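Local atomic coordinates of KaiC-like domain-containing protein (Pyrococcus horikoshii, PDB entry 2EKD), a protein that is of unknown function but is probably related to KaiC-like P-loop NTPases and may have a nucleotide-related role. Residues 3-6 / 7-11; 57-61 / 62-66; 166-169 / 170-174. All coordinates share one frame; numbering follows the deposited sequence.

Interaction 1: 3-6 / 7-11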
HETATM    1  N   MSE F   3      27.832 -30.484 -11.988  1.00 53.79           N
HETATM    2  CA  MSE F   3      28.451 -31.242 -10.862  1.00 55.22           C
HETATM    3  C   MSE F   3      27.435 -32.204 -10.257  1.00 53.89           C
HETATM    4  O   MSE F   3      26.227 -31.974 -10.349  1.00 52.91           O
HETATM    5  CB  MSE F   3      28.932 -30.271  -9.778  1.00 57.75           C
HETATM    6  CG  MSE F   3      27.811 -29.465  -9.132  1.00 61.95           C
HETATM    7 SE   MSE F   3      28.373 -28.233  -7.930  1.00 70.59          SE
HETATM    8  CE  MSE F   3      28.498 -26.785  -8.973  1.00 66.55           C
ATOM      9  N   ASN F   4      27.915 -33.287  -9.653  1.00 51.95           N
ATOM     10  CA  ASN F   4      27.005 -34.231  -9.021  1.00 50.98           C
ATOM     11  C   ASN F   4      26.815 -33.776  -7.580  1.00 49.00           C
ATOM     12  O   ASN F   4      27.623 -33.004  -7.057  1.00 47.88           O
ATOM     13  CB  ASN F   4      27.551 -35.665  -9.082  1.00 52.64           C
ATOM     14  CG  ASN F   4      28.903 -35.810  -8.423  1.00 53.49           C
ATOM     15  OD1 ASN F   4      29.074 -35.485  -7.247  1.00 54.02           O
ATOM     16  ND2 ASN F   4      29.874 -36.315  -9.177  1.00 55.35           N
ATOM     17  N   SER F   5      25.743 -34.242  -6.948  1.00 47.47           N
ATOM     18  CA  SER F   5      25.419 -33.854  -5.577  1.00 46.94           C
ATOM     19  C   SER F   5      26.611 -33.755  -4.641  1.00 46.05           C
ATOM     20  O   SER F   5      26.731 -32.785  -3.892  1.00 46.72           O
ATOM     21  CB  SER F   5      24.394 -34.818  -4.975  1.00 45.77           C
ATOM     22  OG  SER F   5      24.915 -36.132  -4.876  1.00 45.67           O
ATOM     23  N   GLU F   6      27.483 -34.759  -4.678  1.00 45.24           N
ATOM     24  CA  GLU F   6      28.663 -34.786  -3.821  1.00 44.42           C
ATOM     25  C   GLU F   6      29.385 -33.436  -3.791  1.00 41.89           C
ATOM     26  O   GLU F   6      29.672 -32.910  -2.719  1.00 41.78           O
ATOM     27  CB  GLU F   6      29.622 -35.885  -4.286  1.00 47.36           C
ATOM     28  CG  GLU F   6      30.825 -36.085  -3.377  1.00 52.68           C
ATOM     29  CD  GLU F   6      31.712 -37.236  -3.827  1.00 56.18           C
ATOM     30  OE1 GLU F   6      32.213 -37.190  -4.972  1.00 58.71           O
ATOM     31  OE2 GLU F   6      31.907 -38.187  -3.037  1.00 57.07           O
ATOM     32  N   LYS F   7      29.672 -32.876  -4.963  1.00 39.48           N
ATOM     33  CA  LYS F   7      30.359 -31.588  -5.042  1.00 38.67           C
ATOM     34  C   LYS F   7      29.466 -30.449  -4.543  1.00 37.82           C
ATOM     35  O   LYS F   7      29.921 -29.558  -3.824  1.00 39.31           O
ATOM     36  CB  LYS F   7      30.794 -31.299  -6.484  1.00 40.44           C
ATOM     37  CG  LYS F   7      31.854 -32.250  -7.044  1.00 43.44           C
ATOM     38  CD  LYS F   7      31.334 -33.674  -7.162  1.00 47.72           C
ATOM     39  CE  LYS F   7      32.348 -34.607  -7.823  1.00 51.24           C
ATOM     40  NZ  LYS F   7      32.625 -34.242  -9.247  1.00 51.59           N
ATOM     41  N   PHE F   8      28.195 -30.485  -4.932  1.00 33.76           N
ATOM     42  CA  PHE F   8      27.231 -29.471  -4.525  1.00 30.04           C
ATOM     43  C   PHE F   8      27.151 -29.354  -2.998  1.00 28.72           C
ATOM     44  O   PHE F   8      27.232 -28.253  -2.447  1.00 25.62           O
ATOM     45  CB  PHE F   8      25.847 -29.816  -5.094  1.00 29.45           C
ATOM     46  CG  PHE F   8      24.755 -28.879  -4.655  1.00 28.61           C
ATOM     47  CD1 PHE F   8      24.691 -27.580  -5.150  1.00 27.24           C
ATOM     48  CD2 PHE F   8      23.790 -29.297  -3.742  1.00 27.51           C
ATOM     49  CE1 PHE F   8      23.680 -26.704  -4.742  1.00 26.73           C
ATOM     50  CE2 PHE F   8      22.774 -28.432  -3.327  1.00 28.84           C
ATOM     51  CZ  PHE F   8      22.718 -27.132  -3.827  1.00 27.60           C
ATOM     52  N   PHE F   9      26.995 -30.487  -2.317  1.00 27.69           N
ATOM     53  CA  PHE F   9      26.896 -30.471  -0.861  1.00 28.95           C
ATOM     54  C   PHE F   9      28.161 -29.933  -0.195  1.00 28.61           C
ATOM     55  O   PHE F   9      28.115 -29.463   0.939  1.00 27.25           O
ATOM     56  CB  PHE F   9      26.595 -31.875  -0.317  1.00 29.73           C
ATOM     57  CG  PHE F   9      25.336 -32.483  -0.867  1.00 32.77           C
ATOM     58  CD1 PHE F   9      24.170 -31.731  -0.976  1.00 33.00           C
ATOM     59  CD2 PHE F   9      25.315 -33.811  -1.279  1.00 35.03           C
ATOM     60  CE1 PHE F   9      23.004 -32.290  -1.489  1.00 33.55           C
ATOM     61  CE2 PHE F   9      24.149 -34.380  -1.793  1.00 35.82           C
ATOM     62  CZ  PHE F   9      22.994 -33.616  -1.900  1.00 34.96           C
ATOM     63  N   LYS F  10      29.282 -30.003  -0.909  1.00 30.04           N
ATOM     64  CA  LYS F  10      30.563 -29.519  -0.403  1.00 30.39           C
ATOM     65  C   LYS F  10      30.596 -27.987  -0.267  1.00 29.98           C
ATOM     66  O   LYS F  10      31.501 -27.409   0.328  1.00 30.81           O
ATOM     67  CB  LYS F  10      31.668 -30.003  -1.348  1.00 33.23           C
ATOM     68  CG  LYS F  10      31.860 -31.521  -1.292  1.00 36.58           C
ATOM     69  CD  LYS F  10      32.339 -32.003   0.080  1.00 39.47           C
ATOM     70  CE  LYS F  10      32.875 -33.440   0.037  1.00 42.67           C
ATOM     71  NZ  LYS F  10      31.800 -34.352  -0.348  1.00 46.02           N
ATOM     72  N   LEU F  11      29.595 -27.317  -0.881  1.00 28.38           N
ATOM     73  CA  LEU F  11      29.481 -25.867  -0.699  1.00 28.01           C
ATOM     74  C   LEU F  11      29.028 -25.528   0.722  1.00 28.13           C
ATOM     75  O   LEU F  11      29.143 -24.409   1.203  1.00 29.16           O
ATOM     76  CB  LEU F  11      28.443 -25.325  -1.680  1.00 27.62           C
ATOM     77  CG  LEU F  11      28.824 -25.532  -3.142  1.00 29.05           C
ATOM     78  CD1 LEU F  11      27.730 -25.032  -4.089  1.00 27.82           C
ATOM     79  CD2 LEU F  11      30.102 -24.794  -3.528  1.00 27.22           C
TER
HETATM   80  O   HOH W   1      30.997 -33.254 -10.918  1.00 41.00           O
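Ser5 and Phe9 meet one turn apart on the short N-terminal helix 5-9, whose N-cap is Asn4, and they form the tight side of this contact. The Phe9 ring turns one face to the Ser5 carbonyl, with CD2 3.1 Å from Ser5 O, while its CE2 comes within 3.2 Å of Ser5 CB. With CG anti to its own carbonyl carbon (chi1 -58°), the ring leans back over the first turn. The same Ser5 O takes the nearly straight backbone bond from Phe9 N at 2.8 Å. Both residues are buried, and Phe9 also packs on Ile35 of helix 29-37. An alanine here would keep the backbone bond to Ser5 O but would probably open a gap beside Ser5 CB and leave Ile35 with one aromatic contact fewer. Next to this, selenomethionine Met3 lays its SE 4.1 Å from Phe8 CB, and both side chains touch Pro203.

The polar side is looser. Glu6 and Lys10 run side by side pointing the same way, yet Glu6 OE2 stays 4.7 Å from Lys10 NZ, too far for a salt bridge; Lys10 NZ reaches Glu6 O in a weak bond. Lys7, bent at chi2 and chi4, curls back toward the N-cap, where a water accepts from Lys7 NZ and, weakly at 3.3 Å, from Asn4 N.

Interaction 2: 57-61 / 62-66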
ATOM      1  N   THR F  57       4.498 -35.465  -7.255  1.00 20.52           N
ATOM      2  CA  THR F  57       3.543 -35.527  -8.362  1.00 19.68           C
ATOM      3  C   THR F  57       4.016 -34.785  -9.613  1.00 18.19           C
ATOM      4  O   THR F  57       3.864 -35.273 -10.727  1.00 16.77           O
ATOM      5  CB  THR F  57       2.170 -34.941  -7.934  1.00 21.75           C
ATOM      6  OG1 THR F  57       1.599 -35.761  -6.907  1.00 25.78           O
ATOM      7  CG2 THR F  57       1.212 -34.892  -9.116  1.00 24.23           C
ATOM      8  N   ARG F  58       4.580 -33.595  -9.427  1.00 18.91           N
ATOM      9  CA  ARG F  58       5.055 -32.797 -10.552  1.00 17.54           C
ATOM     10  C   ARG F  58       6.209 -33.486 -11.259  1.00 17.37           C
ATOM     11  O   ARG F  58       6.296 -33.461 -12.486  1.00 16.20           O
ATOM     12  CB  ARG F  58       5.488 -31.408 -10.072  1.00 18.12           C
ATOM     13  CG  ARG F  58       4.594 -30.275 -10.568  1.00 19.28           C
ATOM     14  CD  ARG F  58       4.301 -29.252  -9.482  1.00 17.37           C
ATOM     15  NE  ARG F  58       5.508 -28.746  -8.825  1.00 14.96           N
ATOM     16  CZ  ARG F  58       5.562 -28.454  -7.527  1.00 16.04           C
ATOM     17  NH1 ARG F  58       4.484 -28.621  -6.769  1.00 13.96           N
ATOM     18  NH2 ARG F  58       6.681 -27.998  -6.982  1.00 18.07           N
ATOM     19  N   LEU F  59       7.092 -34.098 -10.476  1.00 17.75           N
ATOM     20  CA  LEU F  59       8.240 -34.808 -11.026  1.00 19.98           C
ATOM     21  C   LEU F  59       7.754 -36.049 -11.771  1.00 21.02           C
ATOM     22  O   LEU F  59       8.254 -36.377 -12.848  1.00 20.60           O
ATOM     23  CB  LEU F  59       9.195 -35.209  -9.899  1.00 17.23           C
ATOM     24  CG  LEU F  59       9.970 -34.037  -9.287  1.00 19.71           C
ATOM     25  CD1 LEU F  59      10.677 -34.466  -8.011  1.00 18.94           C
ATOM     26  CD2 LEU F  59      10.978 -33.520 -10.306  1.00 16.27           C
ATOM     27  N   LYS F  60       6.761 -36.718 -11.191  1.00 22.45           N
ATOM     28  CA  LYS F  60       6.186 -37.927 -11.771  1.00 23.90           C
ATOM     29  C   LYS F  60       5.561 -37.643 -13.130  1.00 24.77           C
ATOM     30  O   LYS F  60       5.825 -38.358 -14.093  1.00 26.22           O
ATOM     31  CB  LYS F  60       5.140 -38.511 -10.821  1.00 23.96           C
ATOM     32  CG  LYS F  60       4.707 -39.940 -11.134  1.00 25.34           C
ATOM     33  CD  LYS F  60       3.890 -40.489  -9.971  1.00 29.94           C
ATOM     34  CE  LYS F  60       3.553 -41.964 -10.119  1.00 30.91           C
ATOM     35  NZ  LYS F  60       2.404 -42.181 -11.026  1.00 32.96           N
ATOM     36  N   VAL F  61       4.734 -36.604 -13.219  1.00 25.93           N
ATOM     37  CA  VAL F  61       4.110 -36.266 -14.497  1.00 24.95           C
ATOM     38  C   VAL F  61       5.175 -35.797 -15.490  1.00 24.00           C
ATOM     39  O   VAL F  61       4.999 -35.922 -16.707  1.00 23.53           O
ATOM     40  CB  VAL F  61       3.045 -35.143 -14.356  1.00 26.30           C
ATOM     41  CG1 VAL F  61       2.110 -35.462 -13.213  1.00 27.97           C
ATOM     42  CG2 VAL F  61       3.716 -33.795 -14.147  1.00 26.38           C
ATOM     43  N   ALA F  62       6.275 -35.261 -14.966  1.00 22.25           N
ATOM     44  CA  ALA F  62       7.368 -34.776 -15.808  1.00 24.37           C
ATOM     45  C   ALA F  62       8.157 -35.925 -16.432  1.00 25.43           C
ATOM     46  O   ALA F  62       8.976 -35.705 -17.321  1.00 27.29           O
ATOM     47  CB  ALA F  62       8.311 -33.872 -14.993  1.00 21.41           C
ATOM     48  N   GLY F  63       7.913 -37.145 -15.954  1.00 26.71           N
ATOM     49  CA  GLY F  63       8.599 -38.309 -16.489  1.00 26.96           C
ATOM     50  C   GLY F  63       9.802 -38.800 -15.697  1.00 29.13           C
ATOM     51  O   GLY F  63      10.504 -39.718 -16.123  1.00 27.83           O
ATOM     52  N   PHE F  64      10.060 -38.195 -14.545  1.00 29.94           N
ATOM     53  CA  PHE F  64      11.196 -38.625 -13.742  1.00 30.61           C
ATOM     54  C   PHE F  64      10.923 -39.963 -13.061  1.00 31.27           C
ATOM     55  O   PHE F  64       9.774 -40.348 -12.847  1.00 32.07           O
ATOM     56  CB  PHE F  64      11.527 -37.587 -12.665  1.00 28.19           C
ATOM     57  CG  PHE F  64      12.138 -36.320 -13.198  1.00 28.52           C
ATOM     58  CD1 PHE F  64      11.378 -35.419 -13.939  1.00 27.21           C
ATOM     59  CD2 PHE F  64      13.479 -36.028 -12.958  1.00 28.57           C
ATOM     60  CE1 PHE F  64      11.942 -34.244 -14.434  1.00 26.88           C
ATOM     61  CE2 PHE F  64      14.057 -34.852 -13.450  1.00 28.84           C
ATOM     62  CZ  PHE F  64      13.285 -33.959 -14.189  1.00 26.30           C
ATOM     63  N   ASP F  65      11.990 -40.682 -12.743  1.00 31.69           N
ATOM     64  CA  ASP F  65      11.862 -41.937 -12.024  1.00 32.15           C
ATOM     65  C   ASP F  65      11.786 -41.476 -10.572  1.00 31.08           C
ATOM     66  O   ASP F  65      12.767 -40.985 -10.021  1.00 29.79           O
ATOM     67  CB  ASP F  65      13.097 -42.810 -12.245  1.00 34.91           C
ATOM     68  CG  ASP F  65      13.181 -43.956 -11.261  1.00 38.25           C
ATOM     69  OD1 ASP F  65      12.189 -44.704 -11.125  1.00 38.35           O
ATOM     70  OD2 ASP F  65      14.245 -44.108 -10.624  1.00 42.68           O
ATOM     71  N   VAL F  66      10.615 -41.621  -9.962  1.00 30.24           N
ATOM     72  CA  VAL F  66      10.414 -41.176  -8.591  1.00 29.60           C
ATOM     73  C   VAL F  66      10.586 -42.232  -7.504  1.00 29.90           C
ATOM     74  O   VAL F  66      10.124 -42.046  -6.381  1.00 29.10           O
ATOM     75  CB  VAL F  66       9.024 -40.519  -8.434  1.00 29.79           C
ATOM     76  CG1 VAL F  66       8.969 -39.239  -9.245  1.00 30.31           C
ATOM     77  CG2 VAL F  66       7.935 -41.481  -8.905  1.00 30.77           C
TER
HETATM   78  O   HOH W   2       7.643 -40.727 -14.309  1.00 24.22           O
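Leu59 and Phe64 make a local helix-capping contact, joining the last turn of helix 51-61 to the loop that leads into helix 67-70. Two backbone bonds close the turn that ends the helix. Phe64 N donates to Leu59 O at 3.1 Å, and Gly63 N donates to Lys60 O at 3.0 Å. In the second of these, between residues three apart, the donor stands above the carbonyl plane rather than on a lone pair. Gly63 makes the turn with a positive phi of 98°, a conformation in which a beta carbon would collide with the carbonyl oxygen of Ala62.

Side chains close over this turn. Leu59 CD2 sits 4.1 Å from the centroid of the Phe64 ring and only 11° off its normal, a CH-pi contact on one face; the Ala62 methyl lies at the ring's edge. Phe64 CG is anti to its carbonyl carbon (chi1 -71°), which swings the ring back beside the helix. Val66, the N-cap of helix 67-70, adds CG1 at 4.1 Å from Leu59 CB. A water joins two carbonyls, donating to Lys60 O at 3.0 Å and also to Phe64 O.

Helix 29-37 continues the apolar cluster, with Tyr33 edge-to-face against Phe64 and Leu30 touching both Leu59 and Phe64. Val61 and Ala62 pack on Gly145 and Ile192 of the second subunit, so the turn also lies at an interface. Crossed 6-to-1 and 5-to-2 backbone bonds, a glycine of positive phi and an apolar pair formed by Leu59 and Phe64 together are typical of the Schellman motif.

Interaction 3: 166-169 / 170-174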
ATOM      1  N   PRO F 166       8.563  -8.541   6.724  1.00 22.82           N
ATOM      2  CA  PRO F 166       9.466  -8.606   7.882  1.00 22.93           C
ATOM      3  C   PRO F 166       9.891 -10.044   8.187  1.00 21.81           C
ATOM      4  O   PRO F 166      11.059 -10.315   8.471  1.00 22.40           O
ATOM      5  CB  PRO F 166       8.625  -8.009   9.011  1.00 21.97           C
ATOM      6  CG  PRO F 166       7.815  -6.982   8.303  1.00 24.55           C
ATOM      7  CD  PRO F 166       7.376  -7.725   7.041  1.00 23.74           C
ATOM      8  N   ILE F 167       8.934 -10.963   8.116  1.00 20.58           N
ATOM      9  CA  ILE F 167       9.197 -12.367   8.386  1.00 19.54           C
ATOM     10  C   ILE F 167      10.268 -12.941   7.458  1.00 20.22           C
ATOM     11  O   ILE F 167      11.122 -13.717   7.889  1.00 19.79           O
ATOM     12  CB  ILE F 167       7.908 -13.197   8.251  1.00 19.30           C
ATOM     13  CG1 ILE F 167       6.894 -12.728   9.296  1.00 19.02           C
ATOM     14  CG2 ILE F 167       8.220 -14.681   8.402  1.00 15.35           C
ATOM     15  CD1 ILE F 167       7.358 -12.920  10.731  1.00 22.00           C
ATOM     16  N   LEU F 168      10.223 -12.564   6.184  1.00 18.50           N
ATOM     17  CA  LEU F 168      11.213 -13.053   5.241  1.00 19.77           C
ATOM     18  C   LEU F 168      12.608 -12.595   5.674  1.00 18.98           C
ATOM     19  O   LEU F 168      13.550 -13.383   5.692  1.00 16.81           O
ATOM     20  CB  LEU F 168      10.910 -12.549   3.827  1.00 17.69           C
ATOM     21  CG  LEU F 168      11.911 -13.012   2.763  1.00 20.10           C
ATOM     22  CD1 LEU F 168      11.963 -14.548   2.733  1.00 19.69           C
ATOM     23  CD2 LEU F 168      11.491 -12.466   1.390  1.00 18.89           C
ATOM     24  N   ASP F 169      12.732 -11.320   6.027  1.00 19.19           N
ATOM     25  CA  ASP F 169      14.014 -10.774   6.461  1.00 23.07           C
ATOM     26  C   ASP F 169      14.528 -11.469   7.722  1.00 21.76           C
ATOM     27  O   ASP F 169      15.726 -11.676   7.879  1.00 20.86           O
ATOM     28  CB  ASP F 169      13.891  -9.269   6.718  1.00 27.92           C
ATOM     29  CG  ASP F 169      13.914  -8.455   5.437  1.00 35.00           C
ATOM     30  OD1 ASP F 169      14.994  -8.377   4.801  1.00 35.76           O
ATOM     31  OD2 ASP F 169      12.853  -7.900   5.065  1.00 38.12           O
ATOM     32  N   LEU F 170      13.618 -11.807   8.628  1.00 20.06           N
ATOM     33  CA  LEU F 170      14.000 -12.489   9.853  1.00 20.12           C
ATOM     34  C   LEU F 170      14.518 -13.884   9.511  1.00 19.38           C
ATOM     35  O   LEU F 170      15.504 -14.343  10.080  1.00 18.39           O
ATOM     36  CB  LEU F 170      12.807 -12.619  10.801  1.00 19.72           C
ATOM     37  CG  LEU F 170      12.594 -11.626  11.940  1.00 21.75           C
ATOM     38  CD1 LEU F 170      11.683 -12.302  12.961  1.00 23.69           C
ATOM     39  CD2 LEU F 170      13.912 -11.243  12.607  1.00 19.44           C
ATOM     40  N   LEU F 171      13.832 -14.548   8.583  1.00 18.49           N
ATOM     41  CA  LEU F 171      14.196 -15.893   8.148  1.00 19.84           C
ATOM     42  C   LEU F 171      15.578 -15.913   7.496  1.00 20.22           C
ATOM     43  O   LEU F 171      16.396 -16.794   7.781  1.00 19.65           O
ATOM     44  CB  LEU F 171      13.173 -16.417   7.137  1.00 20.90           C
ATOM     45  CG  LEU F 171      12.521 -17.782   7.351  1.00 23.03           C
ATOM     46  CD1 LEU F 171      11.772 -18.157   6.082  1.00 21.11           C
ATOM     47  CD2 LEU F 171      13.563 -18.841   7.688  1.00 22.33           C
ATOM     48  N   GLU F 172      15.825 -14.957   6.602  1.00 19.09           N
ATOM     49  CA  GLU F 172      17.106 -14.883   5.913  1.00 18.25           C
ATOM     50  C   GLU F 172      18.223 -14.592   6.909  1.00 17.94           C
ATOM     51  O   GLU F 172      19.373 -14.975   6.693  1.00 18.29           O
ATOM     52  CB  GLU F 172      17.074 -13.803   4.823  1.00 19.60           C
ATOM     53  CG  GLU F 172      15.991 -14.027   3.760  1.00 21.64           C
ATOM     54  CD  GLU F 172      16.171 -13.152   2.525  1.00 25.21           C
ATOM     55  OE1 GLU F 172      16.496 -11.955   2.669  1.00 26.36           O
ATOM     56  OE2 GLU F 172      15.972 -13.658   1.402  1.00 27.74           O
ATOM     57  N   GLU F 173      17.872 -13.937   8.010  1.00 14.97           N
ATOM     58  CA  GLU F 173      18.844 -13.599   9.041  1.00 14.70           C
ATOM     59  C   GLU F 173      19.338 -14.813   9.841  1.00 14.86           C
ATOM     60  O   GLU F 173      20.536 -14.966  10.068  1.00 14.55           O
ATOM     61  CB  GLU F 173      18.244 -12.576  10.016  1.00 13.90           C
ATOM     62  CG  GLU F 173      19.245 -12.051  11.042  1.00 16.42           C
ATOM     63  CD  GLU F 173      18.624 -11.117  12.082  1.00 21.43           C
ATOM     64  OE1 GLU F 173      17.764 -10.276  11.727  1.00 20.02           O
ATOM     65  OE2 GLU F 173      19.020 -11.212  13.264  1.00 22.34           O
ATOM     66  N   VAL F 174      18.413 -15.674  10.264  1.00 15.19           N
ATOM     67  CA  VAL F 174      18.769 -16.830  11.077  1.00 13.99           C
ATOM     68  C   VAL F 174      19.458 -17.986  10.373  1.00 15.02           C
ATOM     69  O   VAL F 174      20.115 -18.799  11.029  1.00 15.30           O
ATOM     70  CB  VAL F 174      17.538 -17.382  11.827  1.00 15.21           C
ATOM     71  CG1 VAL F 174      16.916 -16.278  12.679  1.00 12.60           C
ATOM     72  CG2 VAL F 174      16.529 -17.941  10.840  1.00 14.30           C
TER
HETATM   73  O   HOH W   3      17.897  -9.574   3.791  1.00 29.50           O
HETATM   74  O   HOH W   4      13.903  -9.849   2.498  1.00 54.66           O
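Leu170, Asp169 and Leu168 carry most of this contact, which binds successive turns of helix 165-174. Leu170 N donates to Pro166 O at 3.0 Å. The Leu170 side chain folds back along the preceding turn, its CB 3.5 Å from Ile167 O, and an unstaggered chi1 of -97° goes with this position, which also brings CG near the Pro166 carbonyl. Beyond it, Leu170 packs on Val159 of the third subunit.

Leu168 lies on a different flank. Its CG is anti to the backbone N (chi1 180°), and its CD1 comes 4.2 Å from Glu172 CG, the two side chains crossing at a slant. Leu168 O is met twice by Glu172, whose N donates to it at 2.9 Å and whose CG lies 3.2 Å away. Ile160 of helix 157-163 touches both Leu168 and Leu171, placing this flank against that helix of the same subunit.

Asp169 supplies the polar part. Its OD1 stands 4.4 Å from Glu172 OE1, and two waters bridge these oxygens; one donates to Asp169 OD1 at 3.3 Å and to Glu172 OE1 at 3.0 Å, the other more weakly to both. Asp169 OD2 forms a salt bridge with Lys162 of the third subunit, and OD1 accepts from Asn158 of that subunit, while Glu172 OE2 pairs with Lys189 and also lies near Glu21 OE2. The bridging waters and a lysine for each acid thus probably offset the like charges gathered here, and for Asp169 that lysine comes from across the subunit interface.

Overall arrangement
The three contacts follow one another along the chain as interactions 1, 2 and 3, on helices 5-9, 51-61 and 165-174, around a mixed, largely parallel beta-sheet. None touches another: centres of interactions 1 and 2 are about 23 Å apart, those of 1 and 3 about 26 Å, and those of 2 and 3 about 32 Å, on opposite sides of the chain's centre. Helix 29-37 links the first two, since residues of both 3-11 and 57-66 pack on it. Interactions 2 and 3 also touch the second and third subunits respectively, whereas no other chain touches 3-11, so helices 51-61 and 165-174 serve both the fold and the six-chain assembly.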